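Long-range contacts in IroE protein (Escherichia coli, PDB 2GZS), which hydrolyses the trilactone of the siderophore enterobactin and of its C-glucosylated (salmochelin) forms, usually cutting once to leave linear trimers: residues S170-L175 with I201-A206; W146-G151 with P249-S254; F154-W159 with S184-V189. One frame throughout, in Å; residues are numbered along the deposited sequence.

Contact 1 of 3, residues S170-L175 with I201-A206; sequences SASPSL and IMEGSA. With DFP (diisopropyl phosphonate), chain B.
Ser170 and Ala171 lie beside Ile201 and Met202 as parallel strand partners. Met202 N donates to Ser170 O at 2.9 Å, and Ser172 N donates to Met202 O at 2.8 Å, so the pairing continues just past the end of strand 167-171. Two CA-H...O contacts, from Ile201 CA to Ser170 O and from Ala171 CA to Met202 O, reinforce it. Apolar packing is slight: Ala171 CB lies beside Met202 CB on the face covered by Ser254 of helix 247-262, while Ser170 turns to the other face, where its OG bonds to Gly152 O.

The carboxylate of Glu203 carries the polar part. Its chain folds back at chi2 (-81°), which swings CD over to the 3-10 turn 173-175. OE2 takes Ser174 N at 3.1 Å through its syn lone pair and also sits against Pro173 CD; OE1 takes Ser174 OG at 2.7 Å, from the syn side but 33° out of the carboxylate plane. Both oxygens thus clamp one residue. An alanine in place of Glu203 would probably leave Ser174 N and OG without these acceptors and the turn freer to shift.

A water extends the network: it donates to Glu203 OE1 at 2.7 Å, accepts from Gly204 N, and bonds to the hydroxyls of Ser172 and of the poorly ordered Ser205.

Leu175 ends the turn with CD1 3.9 Å from C1 of the phosphonate, its side chain also touching Ser149 and His247. Strands 167-171 and 198-203 are neighbouring parallel strands of an alpha/beta-hydrolase sheet, and loops leaving the C-terminal ends of such strands line the active site, here the pocket holding diisopropyl phosphonate.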
loop_
_atom_site.group_PDB
_atom_site.type_symbol
_atom_site.label_atom_id
_atom_site.label_comp_id
_atom_site.label_asym_id
_atom_site.label_seq_id
_atom_site.Cartn_x
_atom_site.Cartn_y
_atom_site.Cartn_z
ATOM N N SER A 170 3.456 -5.209 1.636
ATOM C CA SER A 170 4.701 -4.439 1.739
ATOM C C SER A 170 5.656 -4.895 0.636
ATOM O O SER A 170 6.157 -6.035 0.793
ATOM C CB SER A 170 5.350 -4.688 3.110
ATOM O OG SER A 170 6.580 -3.954 3.138
ATOM N N ALA A 171 5.828 -4.059 -0.352
ATOM C CA ALA A 171 6.668 -4.480 -1.498
ATOM C C ALA A 171 8.046 -3.794 -1.483
ATOM O O ALA A 171 8.132 -2.607 -1.241
ATOM C CB ALA A 171 5.911 -4.157 -2.775
ATOM N N SER A 172 9.071 -4.644 -1.712
ATOM C CA SER A 172 10.482 -4.190 -1.714
ATOM C C SER A 172 10.916 -3.342 -0.503
ATOM O O SER A 172 11.639 -2.363 -0.757
ATOM C CB SER A 172 10.825 -3.446 -2.997
ATOM O OG SER A 172 10.534 -4.343 -4.104
ATOM N N PRO A 173 10.497 -3.661 0.707
ATOM C CA PRO A 173 10.979 -2.838 1.842
ATOM C C PRO A 173 12.494 -3.066 2.031
ATOM O O PRO A 173 13.118 -2.163 2.653
ATOM C CB PRO A 173 10.159 -3.341 3.029
ATOM C CG PRO A 173 9.826 -4.765 2.675
ATOM C CD PRO A 173 9.632 -4.767 1.198
ATOM N N SER A 174 13.014 -4.151 1.534
ATOM C CA SER A 174 14.472 -4.444 1.679
ATOM C C SER A 174 15.264 -3.337 1.000
ATOM O O SER A 174 16.499 -3.262 1.286
ATOM C CB SER A 174 14.847 -5.798 1.075
ATOM O OG SER A 174 14.673 -5.739 -0.333
ATOM N N LEU A 175 14.762 -2.477 0.158
ATOM C CA LEU A 175 15.495 -1.379 -0.471
ATOM C C LEU A 175 15.803 -0.228 0.517
ATOM O O LEU A 175 16.621 0.653 0.167
ATOM C CB LEU A 175 14.715 -0.834 -1.681
ATOM C CG LEU A 175 14.417 -1.899 -2.743
ATOM C CD1 LEU A 175 13.601 -1.267 -3.864
ATOM C CD2 LEU A 175 15.760 -2.477 -3.231
ATOM N N ILE A 201 4.660 -9.876 2.605
ATOM C CA ILE A 201 5.919 -9.268 2.182
ATOM C C ILE A 201 6.237 -9.706 0.757
ATOM O O ILE A 201 6.068 -10.903 0.456
ATOM C CB ILE A 201 7.071 -9.679 3.129
ATOM C CG1 ILE A 201 6.750 -9.238 4.569
ATOM C CG2 ILE A 201 8.390 -9.122 2.650
ATOM C CD1 ILE A 201 7.804 -9.704 5.573
HETATM N N MSE A 202 6.586 -8.765 -0.096
HETATM C CA MSE A 202 6.709 -8.999 -1.507
HETATM C C MSE A 202 8.110 -8.558 -1.899
HETATM O O MSE A 202 8.466 -7.405 -1.661
HETATM C CB MSE A 202 5.663 -8.215 -2.302
HETATM C CG MSE A 202 4.216 -8.350 -1.709
HETATM SE SE MSE A 202 2.873 -7.389 -2.661
HETATM C CE MSE A 202 2.306 -8.832 -3.776
ATOM N N GLU A 203 8.897 -9.465 -2.488
ATOM C CA GLU A 203 10.245 -9.050 -2.852
ATOM C C GLU A 203 10.575 -9.615 -4.234
ATOM O O GLU A 203 9.965 -10.596 -4.634
ATOM C CB GLU A 203 11.309 -9.578 -1.848
ATOM C CG GLU A 203 11.228 -8.879 -0.489
ATOM C CD GLU A 203 11.904 -7.533 -0.455
ATOM O OE1 GLU A 203 12.604 -7.114 -1.429
ATOM O OE2 GLU A 203 11.808 -6.809 0.580
ATOM N N GLY A 204 11.476 -8.993 -4.960
ATOM C CA GLY A 204 11.782 -9.495 -6.308
ATOM C C GLY A 204 13.299 -9.293 -6.309
ATOM O O GLY A 204 13.824 -10.159 -5.648
ATOM N N SER A 205 13.608 -8.189 -6.939
ATOM C CA SER A 205 14.947 -7.622 -7.015
ATOM C C SER A 205 15.835 -8.775 -7.465
ATOM O O SER A 205 15.892 -8.891 -8.687
ATOM C CB SER A 205 15.337 -6.966 -5.700
ATOM O OG SER A 205 14.464 -5.869 -5.433
ATOM N N ALA A 206 16.372 -9.508 -6.514
ATOM C CA ALA A 206 17.124 -10.739 -6.741
ATOM C C ALA A 206 16.282 -11.738 -7.521
ATOM O O ALA A 206 15.402 -12.432 -7.020
ATOM C CB ALA A 206 17.582 -11.321 -5.416
HETATM C C1 DFP B . 13.466 2.305 -5.425
HETATM C C2 DFP B . 14.605 3.217 -5.888
HETATM C C3 DFP B . 12.670 1.729 -6.586
HETATM C "C1'" DFP B . 14.225 3.943 -1.281
HETATM C "C2'" DFP B . 14.209 2.794 -0.316
HETATM C "C3'" DFP B . 15.708 4.431 -1.410
HETATM P P DFP B . 12.431 3.242 -3.117
HETATM O O1P DFP B . 12.577 3.190 -4.672
HETATM O O2P DFP B . 13.892 3.478 -2.566
HETATM O O3P DFP B . 11.450 4.304 -2.648
HETATM O O HOH W 1 12.443 -6.299 -4.047
#

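Contact 2 of 3, residues W146-G151 with P249-S254; sequences WGHSYG and PMFNAS. With DFP (diisopropyl phosphonate), chain B.
Trp146 turns the edge of its indole to Phe251 and Ser254 of helix 247-262; the axes of strand 146-148 and segment 249-254 run 9.1 Å apart and nearly antiparallel (171°). CH2 stands over the face of Phe251, offset toward the rim and 3.7 Å from CZ, in a T-shaped stack with planes at 88°. Further round the same indole edge, NE1 makes a weak hydrogen bond to Ser254 OG at 3.4 Å. That hydroxyl in turn donates to Met250 O, 3.0 Å away; Ser254 N reaches the same oxygen from the opposite face of its plane.

His148, on the same side of the strand, has CG anti to its backbone N (chi1 175°), which brings CG out toward the helix. Its ring receives the edge of Phe251 on its face in an offset T-shaped pair, CD1 lying 3.7 Å from ND1, while Met250 CG abuts the imidazole edge at NE2.

Ser149 OG is covalently bonded to the phosphorus of diisopropyl phosphonate (1.6 Å), and Tyr150 N donates to its O3P at 2.9 Å, almost straight, as expected of an oxyanion-hole donor. The sharp strand-to-helix turn Gly147-Gly151, with the catalytic serine at its tip, fits the nucleophile elbow of alpha/beta hydrolases.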
loop_
_atom_site.group_PDB
_atom_site.type_symbol
_atom_site.label_atom_id
_atom_site.label_comp_id
_atom_site.label_asym_id
_atom_site.label_seq_id
_atom_site.Cartn_x
_atom_site.Cartn_y
_atom_site.Cartn_z
ATOM N N TRP A 146 -1.181 -0.991 0.277
ATOM C CA TRP A 146 -0.011 -1.426 -0.504
ATOM C C TRP A 146 0.916 -0.245 -0.709
ATOM O O TRP A 146 0.526 0.884 -0.953
ATOM C CB TRP A 146 -0.505 -1.929 -1.924
ATOM C CG TRP A 146 0.669 -2.223 -2.857
ATOM C CD1 TRP A 146 1.330 -3.435 -2.987
ATOM C CD2 TRP A 146 1.302 -1.286 -3.759
ATOM N NE1 TRP A 146 2.328 -3.248 -3.921
ATOM C CE2 TRP A 146 2.359 -1.997 -4.420
ATOM C CE3 TRP A 146 1.076 0.076 -4.062
ATOM C CZ2 TRP A 146 3.179 -1.356 -5.380
ATOM C CZ3 TRP A 146 1.910 0.705 -5.032
ATOM C CH2 TRP A 146 2.924 -0.045 -5.650
ATOM N N GLY A 147 2.243 -0.615 -0.707
ATOM C CA GLY A 147 3.269 0.352 -1.112
ATOM C C GLY A 147 4.578 -0.364 -1.466
ATOM O O GLY A 147 4.766 -1.480 -1.013
ATOM N N HIS A 148 5.369 0.383 -2.274
ATOM C CA HIS A 148 6.642 -0.182 -2.745
ATOM C C HIS A 148 7.816 0.722 -2.344
ATOM O O HIS A 148 7.733 1.913 -2.450
ATOM C CB HIS A 148 6.573 -0.277 -4.298
ATOM C CG HIS A 148 7.845 -0.726 -4.978
ATOM N ND1 HIS A 148 8.756 0.193 -5.464
ATOM C CD2 HIS A 148 8.315 -1.965 -5.230
ATOM C CE1 HIS A 148 9.745 -0.513 -6.005
ATOM N NE2 HIS A 148 9.549 -1.806 -5.895
ATOM N N SER A 149 8.873 0.000 -1.948
ATOM C CA SER A 149 10.168 0.710 -1.658
ATOM C C SER A 149 9.957 1.582 -0.420
ATOM O O SER A 149 9.613 0.972 0.599
ATOM C CB SER A 149 10.675 1.403 -2.923
ATOM O OG SER A 149 12.081 1.816 -2.618
ATOM N N TYR A 150 10.105 2.919 -0.466
ATOM C CA TYR A 150 9.682 3.654 0.733
ATOM C C TYR A 150 8.226 3.348 1.077
ATOM O O TYR A 150 7.879 3.300 2.258
ATOM C CB TYR A 150 9.864 5.154 0.530
ATOM C CG TYR A 150 11.268 5.759 0.670
ATOM C CD1 TYR A 150 12.152 5.156 1.565
ATOM C CD2 TYR A 150 11.605 6.865 -0.058
ATOM C CE1 TYR A 150 13.416 5.726 1.674
ATOM C CE2 TYR A 150 12.873 7.452 0.066
ATOM C CZ TYR A 150 13.727 6.832 0.939
ATOM O OH TYR A 150 14.989 7.378 1.114
ATOM N N GLY A 151 7.397 3.126 0.062
ATOM C CA GLY A 151 5.991 2.768 0.343
ATOM C C GLY A 151 5.936 1.455 1.087
ATOM O O GLY A 151 5.062 1.244 1.933
ATOM N N PRO A 249 9.409 -3.550 -13.357
ATOM C CA PRO A 249 8.591 -4.762 -13.357
ATOM C C PRO A 249 8.192 -5.118 -11.970
ATOM O O PRO A 249 7.095 -5.637 -11.755
ATOM C CB PRO A 249 9.550 -5.811 -13.985
ATOM C CG PRO A 249 10.388 -4.976 -14.893
ATOM C CD PRO A 249 10.659 -3.691 -14.109
HETATM N N MSE A 250 8.971 -4.980 -10.886
HETATM C CA MSE A 250 8.514 -5.289 -9.560
HETATM C C MSE A 250 7.433 -4.336 -9.029
HETATM O O MSE A 250 6.558 -4.841 -8.327
HETATM C CB MSE A 250 9.762 -5.162 -8.630
HETATM C CG MSE A 250 9.356 -5.449 -7.193
HETATM SE SE MSE A 250 8.800 -7.314 -6.941
HETATM C CE MSE A 250 8.299 -6.987 -5.171
ATOM N N PHE A 251 7.556 -3.062 -9.327
ATOM C CA PHE A 251 6.485 -2.112 -8.954
ATOM C C PHE A 251 5.160 -2.640 -9.527
ATOM O O PHE A 251 4.166 -2.700 -8.818
ATOM C CB PHE A 251 6.824 -0.699 -9.441
ATOM C CG PHE A 251 5.821 0.375 -9.004
ATOM C CD1 PHE A 251 6.162 1.155 -7.908
ATOM C CD2 PHE A 251 4.627 0.581 -9.691
ATOM C CE1 PHE A 251 5.239 2.126 -7.491
ATOM C CE2 PHE A 251 3.740 1.528 -9.260
ATOM C CZ PHE A 251 4.034 2.355 -8.179
ATOM N N ASN A 252 5.242 -2.979 -10.812
ATOM C CA ASN A 252 4.044 -3.470 -11.514
ATOM C C ASN A 252 3.544 -4.755 -10.916
ATOM O O ASN A 252 2.373 -4.952 -10.599
ATOM C CB ASN A 252 4.403 -3.798 -12.978
ATOM C CG ASN A 252 4.489 -2.569 -13.848
ATOM O OD1 ASN A 252 4.106 -1.498 -13.370
ATOM N ND2 ASN A 252 4.985 -2.749 -15.063
ATOM N N ALA A 253 4.425 -5.763 -10.779
ATOM C CA ALA A 253 4.025 -7.062 -10.288
ATOM C C ALA A 253 3.377 -7.012 -8.928
ATOM O O ALA A 253 2.379 -7.685 -8.621
ATOM C CB ALA A 253 5.249 -8.005 -10.209
ATOM N N SER A 254 4.002 -6.243 -8.033
ATOM C CA SER A 254 3.522 -6.254 -6.644
ATOM C C SER A 254 2.167 -5.485 -6.564
ATOM O O SER A 254 1.325 -6.035 -5.857
ATOM C CB SER A 254 4.626 -5.679 -5.741
ATOM O OG SER A 254 4.826 -4.301 -5.948
HETATM C C1 DFP B . 13.466 2.305 -5.425
HETATM C C2 DFP B . 14.605 3.217 -5.888
HETATM C C3 DFP B . 12.670 1.729 -6.586
HETATM C "C1'" DFP B . 14.225 3.943 -1.281
HETATM C "C2'" DFP B . 14.209 2.794 -0.316
HETATM C "C3'" DFP B . 15.708 4.431 -1.410
HETATM P P DFP B . 12.431 3.242 -3.117
HETATM O O1P DFP B . 12.577 3.190 -4.672
HETATM O O2P DFP B . 13.892 3.478 -2.566
HETATM O O3P DFP B . 11.450 4.304 -2.648
#

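Contact 3 of 3, residues F154-W159 with S184-V189; sequences FVLDSW and SRVTAV
Leu156 and Val186 mark the nearest backbone approach of helical segment 154-159 to segment 184-189, their CA atoms 7.5 Å apart. Trp159 spans most of the gap. CG anti to its backbone N (chi1 -178°) points the chain toward segment 184-189, where the six-membered ring meets two valines: CZ3 is 3.7 Å from Val186 CG1 and equally close to Val189 CG1. Both valines cross the indole at about a right angle. Val186 uses its other branch too, CG2 lying 4.3 Å from Leu156 CD2. Phe194 and Tyr168 pack against the same indole, and Leu230 of helix 219-232 touches both Trp159 and Val186.

At the outer margin, Arg185, its chain bent at chi3, reaches Asp157 OD1 with NH1 in a salt bridge of 3.0 Å with an N-H...O angle of 165°. The oxygen lies in the guanidinium plane, yet the two flat groups are turned 62° apart; NH1 makes the bond, and NH2 stays 3.8 Å from OD1. Asp157 OD2 is held by Ser117 OG and Arg121.

The contact is a buried apolar seam edged by one exposed arginine; two arginines on one carboxylate probably stabilise its negative charge and fix its orientation.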
loop_
_atom_site.group_PDB
_atom_site.type_symbol
_atom_site.label_atom_id
_atom_site.label_comp_id
_atom_site.label_asym_id
_atom_site.label_seq_id
_atom_site.Cartn_x
_atom_site.Cartn_y
_atom_site.Cartn_z
ATOM N N PHE A 154 6.475 2.156 4.690
ATOM C CA PHE A 154 5.261 2.744 5.266
ATOM C C PHE A 154 4.271 1.642 5.626
ATOM O O PHE A 154 3.608 1.702 6.666
ATOM C CB PHE A 154 4.587 3.712 4.272
ATOM C CG PHE A 154 3.348 4.327 4.904
ATOM C CD1 PHE A 154 3.449 5.340 5.853
ATOM C CD2 PHE A 154 2.082 3.857 4.543
ATOM C CE1 PHE A 154 2.294 5.836 6.462
ATOM C CE2 PHE A 154 0.909 4.339 5.144
ATOM C CZ PHE A 154 1.049 5.349 6.075
ATOM N N VAL A 155 4.159 0.608 4.746
ATOM C CA VAL A 155 3.200 -0.466 5.084
ATOM C C VAL A 155 3.574 -1.222 6.325
ATOM O O VAL A 155 2.768 -1.553 7.181
ATOM C CB VAL A 155 3.083 -1.425 3.889
ATOM C CG1 VAL A 155 2.239 -2.665 4.184
ATOM C CG2 VAL A 155 2.457 -0.695 2.704
ATOM N N LEU A 156 4.887 -1.522 6.503
ATOM C CA LEU A 156 5.352 -2.192 7.750
ATOM C C LEU A 156 5.079 -1.316 8.978
ATOM O O LEU A 156 4.582 -1.815 10.003
ATOM C CB LEU A 156 6.845 -2.513 7.686
ATOM C CG LEU A 156 7.260 -3.568 6.659
ATOM C CD1 LEU A 156 8.791 -3.737 6.633
ATOM C CD2 LEU A 156 6.566 -4.901 6.913
ATOM N N ASP A 157 5.382 -0.045 8.872
ATOM C CA ASP A 157 5.155 0.937 9.929
ATOM C C ASP A 157 3.669 0.937 10.324
ATOM O O ASP A 157 3.309 1.017 11.521
ATOM C CB ASP A 157 5.683 2.302 9.509
ATOM C CG ASP A 157 5.627 3.357 10.605
ATOM O OD1 ASP A 157 6.284 3.099 11.664
ATOM O OD2 ASP A 157 4.990 4.426 10.509
ATOM N N SER A 158 2.819 0.819 9.304
ATOM C CA SER A 158 1.369 0.865 9.541
ATOM C C SER A 158 0.903 -0.478 10.088
ATOM O O SER A 158 0.020 -0.503 10.979
ATOM C CB SER A 158 0.677 1.104 8.176
ATOM O OG SER A 158 1.019 2.382 7.689
ATOM N N TRP A 159 1.447 -1.605 9.629
ATOM C CA TRP A 159 1.078 -2.900 10.229
ATOM C C TRP A 159 1.373 -2.882 11.725
ATOM O O TRP A 159 0.676 -3.417 12.588
ATOM C CB TRP A 159 1.921 -4.020 9.544
ATOM C CG TRP A 159 1.575 -5.393 10.073
ATOM C CD1 TRP A 159 0.548 -6.226 9.658
ATOM C CD2 TRP A 159 2.238 -6.116 11.108
ATOM N NE1 TRP A 159 0.565 -7.384 10.387
ATOM C CE2 TRP A 159 1.615 -7.348 11.304
ATOM C CE3 TRP A 159 3.341 -5.796 11.905
ATOM C CZ2 TRP A 159 2.022 -8.293 12.246
ATOM C CZ3 TRP A 159 3.764 -6.724 12.848
ATOM C CH2 TRP A 159 3.129 -7.937 13.013
ATOM N N SER A 184 12.839 -5.829 12.921
ATOM C CA SER A 184 13.115 -6.019 14.342
ATOM C C SER A 184 11.884 -5.628 15.157
ATOM O O SER A 184 11.471 -6.327 16.094
ATOM C CB SER A 184 14.325 -5.170 14.738
ATOM O OG SER A 184 14.687 -5.553 16.069
ATOM N N ARG A 185 11.236 -4.519 14.764
ATOM C CA ARG A 185 9.987 -4.202 15.496
ATOM C C ARG A 185 8.857 -5.155 15.141
ATOM O O ARG A 185 8.042 -5.544 16.011
ATOM C CB ARG A 185 9.543 -2.789 15.162
ATOM C CG ARG A 185 10.484 -1.666 15.573
ATOM C CD ARG A 185 10.210 -0.319 14.900
ATOM N NE ARG A 185 8.893 0.242 15.088
ATOM C CZ ARG A 185 8.082 1.062 14.453
ATOM N NH1 ARG A 185 8.371 1.655 13.292
ATOM N NH2 ARG A 185 6.877 1.337 14.987
ATOM N N VAL A 186 8.787 -5.545 13.869
ATOM C CA VAL A 186 7.718 -6.451 13.436
ATOM C C VAL A 186 7.752 -7.753 14.180
ATOM O O VAL A 186 6.790 -8.326 14.665
ATOM C CB VAL A 186 7.814 -6.723 11.898
ATOM C CG1 VAL A 186 7.001 -7.960 11.563
ATOM C CG2 VAL A 186 7.398 -5.479 11.121
ATOM N N THR A 187 8.958 -8.363 14.347
ATOM C CA THR A 187 8.988 -9.674 14.960
ATOM C C THR A 187 8.979 -9.549 16.506
ATOM O O THR A 187 8.889 -10.610 17.108
ATOM C CB THR A 187 10.213 -10.511 14.516
ATOM O OG1 THR A 187 11.443 -9.819 14.816
ATOM C CG2 THR A 187 10.233 -10.677 12.991
ATOM N N ALA A 188 9.013 -8.355 17.056
ATOM C CA ALA A 188 8.979 -8.172 18.501
ATOM C C ALA A 188 7.552 -8.073 19.062
ATOM O O ALA A 188 7.417 -7.914 20.276
ATOM C CB ALA A 188 9.740 -6.914 18.904
ATOM N N VAL A 189 6.551 -8.088 18.147
ATOM C CA VAL A 189 5.203 -7.830 18.647
ATOM C C VAL A 189 4.734 -8.883 19.615
ATOM O O VAL A 189 5.193 -10.027 19.666
ATOM C CB VAL A 189 4.178 -7.837 17.480
ATOM C CG1 VAL A 189 4.424 -6.694 16.529
ATOM C CG2 VAL A 189 4.256 -9.174 16.787
#

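Contacts 1 and 2 have centres 8 Å apart and meet on neighbouring strands, 143-148 and 167-171, of one mixed sheet: Ala171 exchanges backbone bonds with Gly147 and Ser149, and both contacts touch the bound phosphonate. Contact 3 lies further out, about 15 Å and 17 Å from the centres of contacts 1 and 2, where helices 150-161 and 179-187 pack together. Helix 150-161 also belongs to contact 2. Along the chain, contacts 1 and 3 alternate their segments, and both are nested inside the loop closed by contact 2. The elements that carry the nucleophile are thus tied to helix 247-262, to an outer helix pair and, through strand 167-171, to strand 198-203.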